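Local coordinates for protein polyketide Synthase III (Ectocarpus siliculosus, PDB 4B0N) that acts as a type III polyketide synthase of the chalcone synthase family, probably transferring and condensing acyl units on the way to phlorotannin monomers, at residues A[40-44]-A[205-209]; A[94-98]-A[108-112]; A[124-128]-A[223-229]. All blocks are in the same frame, centred on the assembly; numbering follows the deposited sequence.

Contact 1 (A[40-44]-A[205-209])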
loop_
_atom_site.group_PDB
_atom_site.type_symbol
_atom_site.label_atom_id
_atom_site.label_comp_id
_atom_site.label_asym_id
_atom_site.label_seq_id
_atom_site.Cartn_x
_atom_site.Cartn_y
_atom_site.Cartn_z
ATOM N N THR A 40 -0.359 -27.693 -12.064
ATOM C CA THR A 40 -1.070 -26.489 -11.646
ATOM C C THR A 40 -0.856 -26.243 -10.155
ATOM O O THR A 40 -1.026 -27.152 -9.337
ATOM C CB THR A 40 -2.583 -26.603 -11.927
ATOM O OG1 THR A 40 -2.792 -27.221 -13.203
ATOM C CG2 THR A 40 -3.246 -25.232 -11.919
ATOM N N VAL A 41 -0.475 -25.014 -9.818
ATOM C CA VAL A 41 -0.232 -24.624 -8.430
ATOM C C VAL A 41 -1.294 -23.632 -7.937
ATOM O O VAL A 41 -1.420 -22.518 -8.451
ATOM C CB VAL A 41 1.216 -24.103 -8.219
ATOM C CG1 VAL A 41 1.599 -23.072 -9.273
ATOM C CG2 VAL A 41 1.403 -23.544 -6.816
ATOM N N TYR A 42 -2.060 -24.065 -6.940
ATOM C CA TYR A 42 -3.156 -23.277 -6.380
ATOM C C TYR A 42 -2.773 -22.639 -5.047
ATOM O O TYR A 42 -2.075 -23.260 -4.245
ATOM C CB TYR A 42 -4.388 -24.162 -6.174
ATOM C CG TYR A 42 -4.999 -24.713 -7.444
ATOM C CD1 TYR A 42 -5.867 -23.937 -8.216
ATOM C CD2 TYR A 42 -4.728 -26.017 -7.864
ATOM C CE1 TYR A 42 -6.438 -24.441 -9.375
ATOM C CE2 TYR A 42 -5.294 -26.530 -9.022
ATOM C CZ TYR A 42 -6.149 -25.737 -9.771
ATOM O OH TYR A 42 -6.715 -26.235 -10.919
ATOM N N PRO A 43 -3.227 -21.394 -4.804
ATOM C CA PRO A 43 -3.026 -20.790 -3.487
ATOM C C PRO A 43 -4.027 -21.310 -2.457
ATOM O O PRO A 43 -5.229 -21.371 -2.730
ATOM C CB PRO A 43 -3.223 -19.293 -3.741
ATOM C CG PRO A 43 -4.063 -19.212 -4.961
ATOM C CD PRO A 43 -3.805 -20.447 -5.774
ATOM N N VAL A 44 -3.516 -21.699 -1.290
ATOM C CA VAL A 44 -4.346 -22.222 -0.203
ATOM C C VAL A 44 -4.029 -21.500 1.103
ATOM O O VAL A 44 -2.862 -21.244 1.414
ATOM C CB VAL A 44 -4.130 -23.741 0.026
ATOM C CG1 VAL A 44 -5.156 -24.280 1.014
ATOM C CG2 VAL A 44 -4.210 -24.522 -1.279
ATOM N N ASN A 205 -1.384 -14.502 -3.260
ATOM C CA ASN A 205 -1.616 -15.564 -4.242
ATOM C C ASN A 205 -0.626 -15.488 -5.405
ATOM O O ASN A 205 -0.055 -16.503 -5.809
ATOM C CB ASN A 205 -3.054 -15.518 -4.776
ATOM C CG ASN A 205 -4.101 -15.719 -3.689
ATOM O OD1 ASN A 205 -3.781 -16.034 -2.542
ATOM N ND2 ASN A 205 -5.365 -15.529 -4.048
ATOM N N ASP A 206 -0.429 -14.274 -5.919
ATOM C CA ASP A 206 0.509 -14.005 -7.006
ATOM C C ASP A 206 1.910 -14.508 -6.674
ATOM O O ASP A 206 2.540 -15.186 -7.488
ATOM C CB ASP A 206 0.572 -12.500 -7.307
ATOM C CG ASP A 206 -0.698 -11.962 -7.964
ATOM O OD1 ASP A 206 -1.580 -12.756 -8.365
ATOM O OD2 ASP A 206 -0.808 -10.722 -8.080
ATOM N N TYR A 207 2.383 -14.172 -5.477
ATOM C CA TYR A 207 3.721 -14.537 -5.025
ATOM C C TYR A 207 3.861 -16.037 -4.828
ATOM O O TYR A 207 4.891 -16.630 -5.162
ATOM C CB TYR A 207 4.059 -13.812 -3.715
ATOM C CG TYR A 207 5.344 -14.282 -3.072
ATOM C CD1 TYR A 207 6.581 -13.867 -3.562
ATOM C CD2 TYR A 207 5.326 -15.149 -1.982
ATOM C CE1 TYR A 207 7.763 -14.299 -2.985
ATOM C CE2 TYR A 207 6.504 -15.589 -1.398
ATOM C CZ TYR A 207 7.720 -15.159 -1.902
ATOM O OH TYR A 207 8.898 -15.586 -1.331
ATOM N N VAL A 208 2.810 -16.643 -4.289
ATOM C CA VAL A 208 2.878 -18.012 -3.809
ATOM C C VAL A 208 2.727 -19.052 -4.930
ATOM O O VAL A 208 3.237 -20.168 -4.815
ATOM C CB VAL A 208 1.878 -18.226 -2.644
ATOM C CG1 VAL A 208 0.498 -18.641 -3.149
ATOM C CG2 VAL A 208 2.432 -19.219 -1.636
ATOM N N THR A 209 2.046 -18.684 -6.013
ATOM C CA THR A 209 1.937 -19.562 -7.178
ATOM C C THR A 209 3.165 -19.429 -8.077
ATOM O O THR A 209 3.496 -20.350 -8.828
ATOM C CB THR A 209 0.664 -19.290 -7.998
ATOM O OG1 THR A 209 0.696 -17.953 -8.505
ATOM C CG2 THR A 209 -0.577 -19.475 -7.138
#

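Contact 2 (A[94-98]-A[108-112]). With ACD (arachidonic acid), chain D.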
loop_
_atom_site.group_PDB
_atom_site.type_symbol
_atom_site.label_atom_id
_atom_site.label_comp_id
_atom_site.label_asym_id
_atom_site.label_seq_id
_atom_site.Cartn_x
_atom_site.Cartn_y
_atom_site.Cartn_z
ATOM N N ALA A 94 -9.496 -0.424 21.119
ATOM C CA ALA A 94 -8.148 -0.429 21.699
ATOM C C ALA A 94 -7.978 0.623 22.796
ATOM O O ALA A 94 -7.031 0.566 23.582
ATOM C CB ALA A 94 -7.103 -0.232 20.609
ATOM N N VAL A 95 -8.902 1.577 22.841
ATOM C CA VAL A 95 -8.836 2.680 23.793
ATOM C C VAL A 95 -9.939 2.537 24.846
ATOM O O VAL A 95 -11.072 2.175 24.510
ATOM C CB VAL A 95 -8.955 4.054 23.094
ATOM C CG1 VAL A 95 -8.043 5.055 23.770
ATOM C CG2 VAL A 95 -8.584 3.963 21.622
ATOM N N PRO A 96 -9.613 2.814 26.126
ATOM C CA PRO A 96 -10.608 2.693 27.200
ATOM C C PRO A 96 -11.665 3.804 27.236
ATOM O O PRO A 96 -12.614 3.708 28.011
ATOM C CB PRO A 96 -9.756 2.733 28.475
ATOM C CG PRO A 96 -8.527 3.476 28.087
ATOM C CD PRO A 96 -8.265 3.096 26.660
ATOM N N ASP A 97 -11.509 4.828 26.398
ATOM C CA ASP A 97 -12.397 6.001 26.401
ATOM C C ASP A 97 -13.894 5.695 26.248
ATOM O O ASP A 97 -14.732 6.576 26.465
ATOM C CB ASP A 97 -11.964 7.004 25.328
ATOM C CG ASP A 97 -10.622 7.626 25.624
ATOM O OD1 ASP A 97 -9.638 6.876 25.743
ATOM O OD2 ASP A 97 -10.552 8.862 25.751
ATOM N N PHE A 98 -14.225 4.460 25.880
ATOM C CA PHE A 98 -15.621 4.061 25.699
ATOM C C PHE A 98 -16.101 3.103 26.788
ATOM O O PHE A 98 -17.300 2.834 26.913
ATOM C CB PHE A 98 -15.831 3.475 24.302
ATOM C CG PHE A 98 -15.323 4.359 23.200
ATOM C CD1 PHE A 98 -15.954 5.565 22.909
ATOM C CD2 PHE A 98 -14.202 3.994 22.460
ATOM C CE1 PHE A 98 -15.483 6.387 21.897
ATOM C CE2 PHE A 98 -13.726 4.812 21.445
ATOM C CZ PHE A 98 -14.366 6.011 21.164
ATOM N N PRO A 108 -4.132 4.937 29.897
ATOM C CA PRO A 108 -4.809 6.226 30.021
ATOM C C PRO A 108 -5.959 6.443 29.033
ATOM O O PRO A 108 -6.077 5.730 28.037
ATOM C CB PRO A 108 -3.689 7.229 29.744
ATOM C CG PRO A 108 -2.767 6.509 28.820
ATOM C CD PRO A 108 -2.838 5.056 29.199
ATOM N N LEU A 109 -6.796 7.429 29.330
ATOM C CA LEU A 109 -7.834 7.878 28.414
ATOM C C LEU A 109 -7.198 8.744 27.330
ATOM O O LEU A 109 -6.564 9.757 27.626
ATOM C CB LEU A 109 -8.909 8.663 29.173
ATOM C CG LEU A 109 -10.123 7.941 29.777
ATOM C CD1 LEU A 109 -9.773 6.675 30.555
ATOM C CD2 LEU A 109 -10.903 8.911 30.655
ATOM N N PHE A 110 -7.372 8.331 26.078
ATOM C CA PHE A 110 -6.721 8.975 24.940
ATOM C C PHE A 110 -7.286 10.359 24.621
ATOM O O PHE A 110 -6.530 11.325 24.502
ATOM C CB PHE A 110 -6.796 8.057 23.712
ATOM C CG PHE A 110 -6.134 8.611 22.479
ATOM C CD1 PHE A 110 -4.792 8.990 22.493
ATOM C CD2 PHE A 110 -6.848 8.726 21.290
ATOM C CE1 PHE A 110 -4.186 9.493 21.353
ATOM C CE2 PHE A 110 -6.247 9.224 20.146
ATOM C CZ PHE A 110 -4.913 9.604 20.177
ATOM N N TYR A 111 -8.607 10.445 24.490
ATOM C CA TYR A 111 -9.276 11.681 24.083
ATOM C C TYR A 111 -9.343 12.697 25.221
ATOM O O TYR A 111 -9.458 12.306 26.384
ATOM C CB TYR A 111 -10.667 11.375 23.520
ATOM C CG TYR A 111 -10.616 10.449 22.325
ATOM C CD1 TYR A 111 -10.112 10.891 21.099
ATOM C CD2 TYR A 111 -11.050 9.126 22.422
ATOM C CE1 TYR A 111 -10.049 10.047 20.002
ATOM C CE2 TYR A 111 -10.992 8.274 21.327
ATOM C CZ TYR A 111 -10.489 8.741 20.122
ATOM O OH TYR A 111 -10.425 7.911 19.031
ATOM N N PRO A 112 -9.261 14.004 24.890
ATOM C CA PRO A 112 -9.209 15.057 25.910
ATOM C C PRO A 112 -10.441 15.083 26.811
ATOM O O PRO A 112 -11.556 14.815 26.349
ATOM C CB PRO A 112 -9.126 16.349 25.084
ATOM C CG PRO A 112 -9.657 15.985 23.742
ATOM C CD PRO A 112 -9.217 14.569 23.529
HETATM C C1 ACD D . -16.034 1.956 4.253
HETATM C C2 ACD D . -14.579 2.309 4.030
HETATM C C3 ACD D . -13.857 2.393 5.372
HETATM C C4 ACD D . -12.783 3.473 5.352
HETATM C C5 ACD D . -12.384 3.833 6.762
HETATM C C6 ACD D . -11.473 4.777 6.988
HETATM C C7 ACD D . -11.083 5.109 8.408
HETATM C C8 ACD D . -12.031 6.105 9.029
HETATM C C9 ACD D . -12.185 6.113 10.353
HETATM C C10 ACD D . -13.120 7.103 11.009
HETATM C C11 ACD D . -14.231 6.375 11.721
HETATM C C12 ACD D . -14.532 6.683 12.980
HETATM C C13 ACD D . -15.653 5.949 13.678
HETATM C C14 ACD D . -15.209 5.460 15.036
HETATM C C15 ACD D . -15.998 4.637 15.725
HETATM C C16 ACD D . -15.585 4.132 17.086
HETATM C C17 ACD D . -16.133 5.073 18.154
HETATM C C18 ACD D . -17.293 4.462 18.931
HETATM C C19 ACD D . -18.361 5.518 19.186
HETATM C C20 ACD D . -19.397 5.024 20.170
HETATM O O1 ACD D . -16.551 1.052 3.558
#

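Contact 3 (A[124-128]-A[223-229]). With ACD (arachidonic acid), chain D.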
loop_
_atom_site.group_PDB
_atom_site.type_symbol
_atom_site.label_atom_id
_atom_site.label_comp_id
_atom_site.label_asym_id
_atom_site.label_seq_id
_atom_site.Cartn_x
_atom_site.Cartn_y
_atom_site.Cartn_z
ATOM N N ARG A 124 -2.779 10.583 16.902
ATOM C CA ARG A 124 -3.708 9.488 16.606
ATOM C C ARG A 124 -2.995 8.285 15.984
ATOM O O ARG A 124 -3.279 7.138 16.335
ATOM C CB ARG A 124 -4.849 9.962 15.696
ATOM C CG ARG A 124 -5.869 10.847 16.393
ATOM C CD ARG A 124 -6.999 11.265 15.464
ATOM N NE ARG A 124 -7.824 12.318 16.057
ATOM C CZ ARG A 124 -8.984 12.125 16.683
ATOM N NH1 ARG A 124 -9.503 10.910 16.808
ATOM N NH2 ARG A 124 -9.637 13.163 17.184
ATOM N N LEU A 125 -2.064 8.553 15.070
ATOM C CA LEU A 125 -1.294 7.491 14.418
ATOM C C LEU A 125 -0.234 6.888 15.345
ATOM O O LEU A 125 0.080 5.702 15.241
ATOM C CB LEU A 125 -0.676 7.982 13.101
ATOM C CG LEU A 125 -1.659 8.248 11.953
ATOM C CD1 LEU A 125 -1.031 9.138 10.894
ATOM C CD2 LEU A 125 -2.175 6.953 11.340
ATOM N N ASP A 126 0.300 7.703 16.254
ATOM C CA ASP A 126 1.207 7.220 17.301
ATOM C C ASP A 126 0.518 6.202 18.207
ATOM O O ASP A 126 1.139 5.232 18.649
ATOM C CB ASP A 126 1.749 8.387 18.137
ATOM C CG ASP A 126 2.792 9.218 17.392
ATOM O OD1 ASP A 126 3.304 8.758 16.344
ATOM O OD2 ASP A 126 3.099 10.337 17.860
ATOM N N LYS A 127 -0.766 6.439 18.479
ATOM C CA LYS A 127 -1.602 5.506 19.230
ATOM C C LYS A 127 -1.926 4.229 18.461
ATOM O O LYS A 127 -2.047 3.155 19.060
ATOM C CB LYS A 127 -2.900 6.179 19.657
ATOM C CG LYS A 127 -3.045 6.346 21.156
ATOM C CD LYS A 127 -3.377 5.035 21.848
ATOM C CE LYS A 127 -3.785 5.291 23.285
ATOM N NZ LYS A 127 -3.262 4.245 24.201
ATOM N N PHE A 128 -2.079 4.351 17.141
ATOM C CA PHE A 128 -2.287 3.190 16.283
ATOM C C PHE A 128 -1.136 2.205 16.452
ATOM O O PHE A 128 -1.364 1.015 16.670
ATOM C CB PHE A 128 -2.425 3.603 14.815
ATOM C CG PHE A 128 -2.607 2.442 13.879
ATOM C CD1 PHE A 128 -1.503 1.771 13.356
ATOM C CD2 PHE A 128 -3.880 2.008 13.532
ATOM C CE1 PHE A 128 -1.666 0.689 12.505
ATOM C CE2 PHE A 128 -4.051 0.927 12.677
ATOM C CZ PHE A 128 -2.942 0.267 12.163
ATOM N N LEU A 223 -7.842 -0.096 13.276
ATOM C CA LEU A 223 -8.204 0.560 14.530
ATOM C C LEU A 223 -8.923 1.872 14.246
ATOM O O LEU A 223 -8.303 2.938 14.243
ATOM C CB LEU A 223 -6.962 0.827 15.388
ATOM C CG LEU A 223 -6.356 -0.269 16.266
ATOM C CD1 LEU A 223 -5.539 -1.265 15.459
ATOM C CD2 LEU A 223 -5.478 0.391 17.311
ATOM N N SER A 224 -10.229 1.790 14.001
ATOM C CA SER A 224 -11.043 2.988 13.793
ATOM C C SER A 224 -11.385 3.722 15.101
ATOM O O SER A 224 -11.948 4.819 15.069
ATOM C CB SER A 224 -12.305 2.670 12.973
ATOM O OG SER A 224 -12.979 1.522 13.451
ATOM N N SER A 225 -11.024 3.131 16.241
ATOM C CA SER A 225 -11.276 3.748 17.550
ATOM C C SER A 225 -10.262 4.835 17.904
ATOM O O SER A 225 -10.333 5.439 18.976
ATOM C CB SER A 225 -11.312 2.694 18.663
ATOM O OG SER A 225 -10.009 2.239 18.992
ATOM N N VAL A 226 -9.314 5.074 17.008
ATOM C CA VAL A 226 -8.311 6.105 17.232
ATOM C C VAL A 226 -8.622 7.338 16.383
ATOM O O VAL A 226 -7.958 8.365 16.507
ATOM C CB VAL A 226 -6.880 5.603 16.940
ATOM C CG1 VAL A 226 -5.907 6.250 17.909
ATOM C CG2 VAL A 226 -6.792 4.089 17.073
ATOM N N HIS A 227 -9.647 7.228 15.537
ATOM C CA HIS A 227 -10.028 8.303 14.617
ATOM C C HIS A 227 -11.367 8.926 14.919
ATOM O O HIS A 227 -11.936 9.621 14.074
ATOM C CB HIS A 227 -10.000 7.797 13.178
ATOM C CG HIS A 227 -8.640 7.333 12.726
ATOM N ND1 HIS A 227 -7.640 8.189 12.451
ATOM C CD2 HIS A 227 -8.136 6.053 12.506
ATOM C CE1 HIS A 227 -6.548 7.497 12.080
ATOM N NE2 HIS A 227 -6.854 6.189 12.111
ATOM N N THR A 228 -11.876 8.697 16.127
ATOM C CA THR A 228 -13.192 9.202 16.512
ATOM C C THR A 228 -13.163 10.719 16.721
ATOM O O THR A 228 -12.223 11.253 17.317
ATOM C CB THR A 228 -13.744 8.490 17.770
ATOM O OG1 THR A 228 -13.300 9.163 18.954
ATOM C CG2 THR A 228 -13.293 7.038 17.807
ATOM N N THR A 229 -14.190 11.399 16.213
ATOM C CA THR A 229 -14.262 12.862 16.253
ATOM C C THR A 229 -15.580 13.369 16.831
ATOM O O THR A 229 -15.651 14.496 17.335
ATOM C CB THR A 229 -14.093 13.479 14.851
ATOM O OG1 THR A 229 -15.116 12.980 13.985
ATOM C CG2 THR A 229 -12.732 13.148 14.263
HETATM C C1 ACD D . -16.034 1.956 4.253
HETATM C C2 ACD D . -14.579 2.309 4.030
HETATM C C3 ACD D . -13.857 2.393 5.372
HETATM C C4 ACD D . -12.783 3.473 5.352
HETATM C C5 ACD D . -12.384 3.833 6.762
HETATM C C6 ACD D . -11.473 4.777 6.988
HETATM C C7 ACD D . -11.083 5.109 8.408
HETATM C C8 ACD D . -12.031 6.105 9.029
HETATM C C9 ACD D . -12.185 6.113 10.353
HETATM C C10 ACD D . -13.120 7.103 11.009
HETATM C C11 ACD D . -14.231 6.375 11.721
HETATM C C12 ACD D . -14.532 6.683 12.980
HETATM C C13 ACD D . -15.653 5.949 13.678
HETATM C C14 ACD D . -15.209 5.460 15.036
HETATM C C15 ACD D . -15.998 4.637 15.725
HETATM C C16 ACD D . -15.585 4.132 17.086
HETATM C C17 ACD D . -16.133 5.073 18.154
HETATM C C18 ACD D . -17.293 4.462 18.931
HETATM C C19 ACD D . -18.361 5.518 19.186
HETATM C C20 ACD D . -19.397 5.024 20.170
HETATM O O1 ACD D . -16.551 1.052 3.558
#

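Contact 1 (A[40-44]-A[205-209])
Pro43 packs closely against the last full turn of helix 196-210, its ring set against Asn205, Val208 and Thr209. The ring and the Asn205 side chain cross at about a right angle: Pro43 CB is 3.5 Å from Asn205 OD1. The amide carbon is close too, with Pro43 CG 3.7 Å from Asn205 CG. On the same ring, CB also meets CG1 of Val208 at 3.8 Å, while CD rests 3.6 Å from the Thr209 methyl CG2. With OG1 of Thr209 at chi1 62°, that methyl stands anti to the carbonyl carbon, where it also meets Val41 O. A proline fits here as a compact, puckered apolar ring that brings no backbone N-H to the seam. The arrangement belongs to the thiolase fold: edge strand 42-51 of the five-stranded sheet is met by the helix, whose Asn205 also touches Leu252 of that sheet and Ile267 of the other one. Toward the start of 40-44 the contact loosens. Val41, partly exposed, has fewer partners than Pro43, although its CG1 comes within 3.3 Å of Thr209 O. Thr209 is itself partly exposed and packs on Ala210 of the second subunit.

Contact 2 (A[94-98]-A[108-112])
Asp97 points its carboxylate at the backbone of 108-112 and takes two successive N-H groups, one on each oxygen. OD1 receives Phe110 N at 2.7 Å through its syn lone pair, in a moderately bent bond. Tyr111 N reaches OD2 at 2.8 Å, but from above the carboxylate plane, 38° out of it. Two oxygens on one short side chain suit neighbouring amides, and the double grip fixes the rotation of the group. It also bonds two backbone N-H groups of a loop without regular structure. The carboxylate plane stands nearly upright to the Tyr111 ring, 83° apart, while CB of Asp97 lies at that ring's edge. Over one face of the same ring comes the edge of Phe110, whose CG is anti to its backbone N (chi1 -179°) and whose ring therefore leads away from 94-98, leaving CB to meet CG1 of Val95. Pro96 CG meets CD1 of the exposed Leu109 at 4.2 Å. Phe98 meets CE2 of Tyr111 with its CZ at 4.1 Å and turns one face to C18 of arachidonic acid, a flat apolar surface suited to the lipid tail. Both segments belong to the loop linking strand 90-93 to helix 121-146, and Phe110 lies back on that helix at Val123, Arg124 and Lys127.

Contact 3 (A[124-128]-A[223-229])
The carbonyl oxygen of Thr228 is gripped by two nitrogens of one guanidinium: NH1 of Arg124 lies 2.8 Å from Thr228 O, and NH2 adds a weak bond. NH1 gives its other hydrogen to Val226 O at 3.0 Å, with an N-H...O angle of 155°, and both carbonyls are approached from above their planes. The Arg124 chain is extended from CG to NE (chi2 -179°, chi3 -169°), which carries the group along the loop to reach them. Thr229 CG2 lies over one face of the guanidinium, while NE bonds to Val119 O and NH2 to Asn289 OD1. Arginine suits this buried place because its several donors can satisfy carbonyls spread over an irregular chain. With an alanine in its place, Val226 O and Thr228 O would probably lose these donors and the loop be freer to shift. Farther along the helix the contact is apolar. CG1 of Val226 meets CB of Lys127 at 3.5 Å, and CD2 of Phe128 packs on CB of Leu223 at 3.8 Å. His227 turns its CB to the arachidonic acid chain, its NE2 being held by Thr163 O, and Thr228 CG2 lies 3.5 Å from C17 of the lipid. Helix 121-146 thus backs the loop that follows strand 215-223 in the thiolase fold, and this loop forms part of the wall of the arachidonic acid pocket.

In the fold
Contacts 2 and 3 are neighbours, their centres 10 Å apart, and both touch the arachidonic acid. Tyr111 joins them: its OH lies 2.5 Å from Ser225 O and 3.1 Å from Thr228 OG1, each a probable hydrogen bond, while its ring packs on Arg124. The loop 94-112 is thereby tied to the pocket wall at 223-229. Contact 1 stands apart beyond the chain's centre, its own centre 42 Å from that of contact 2 and 35 Å from that of contact 3, whose nearest atoms are about 21 Å away. In sequence, contact 2 falls wholly within the chain between the two segments of contact 1, while the segments of contacts 1 and 3 interleave.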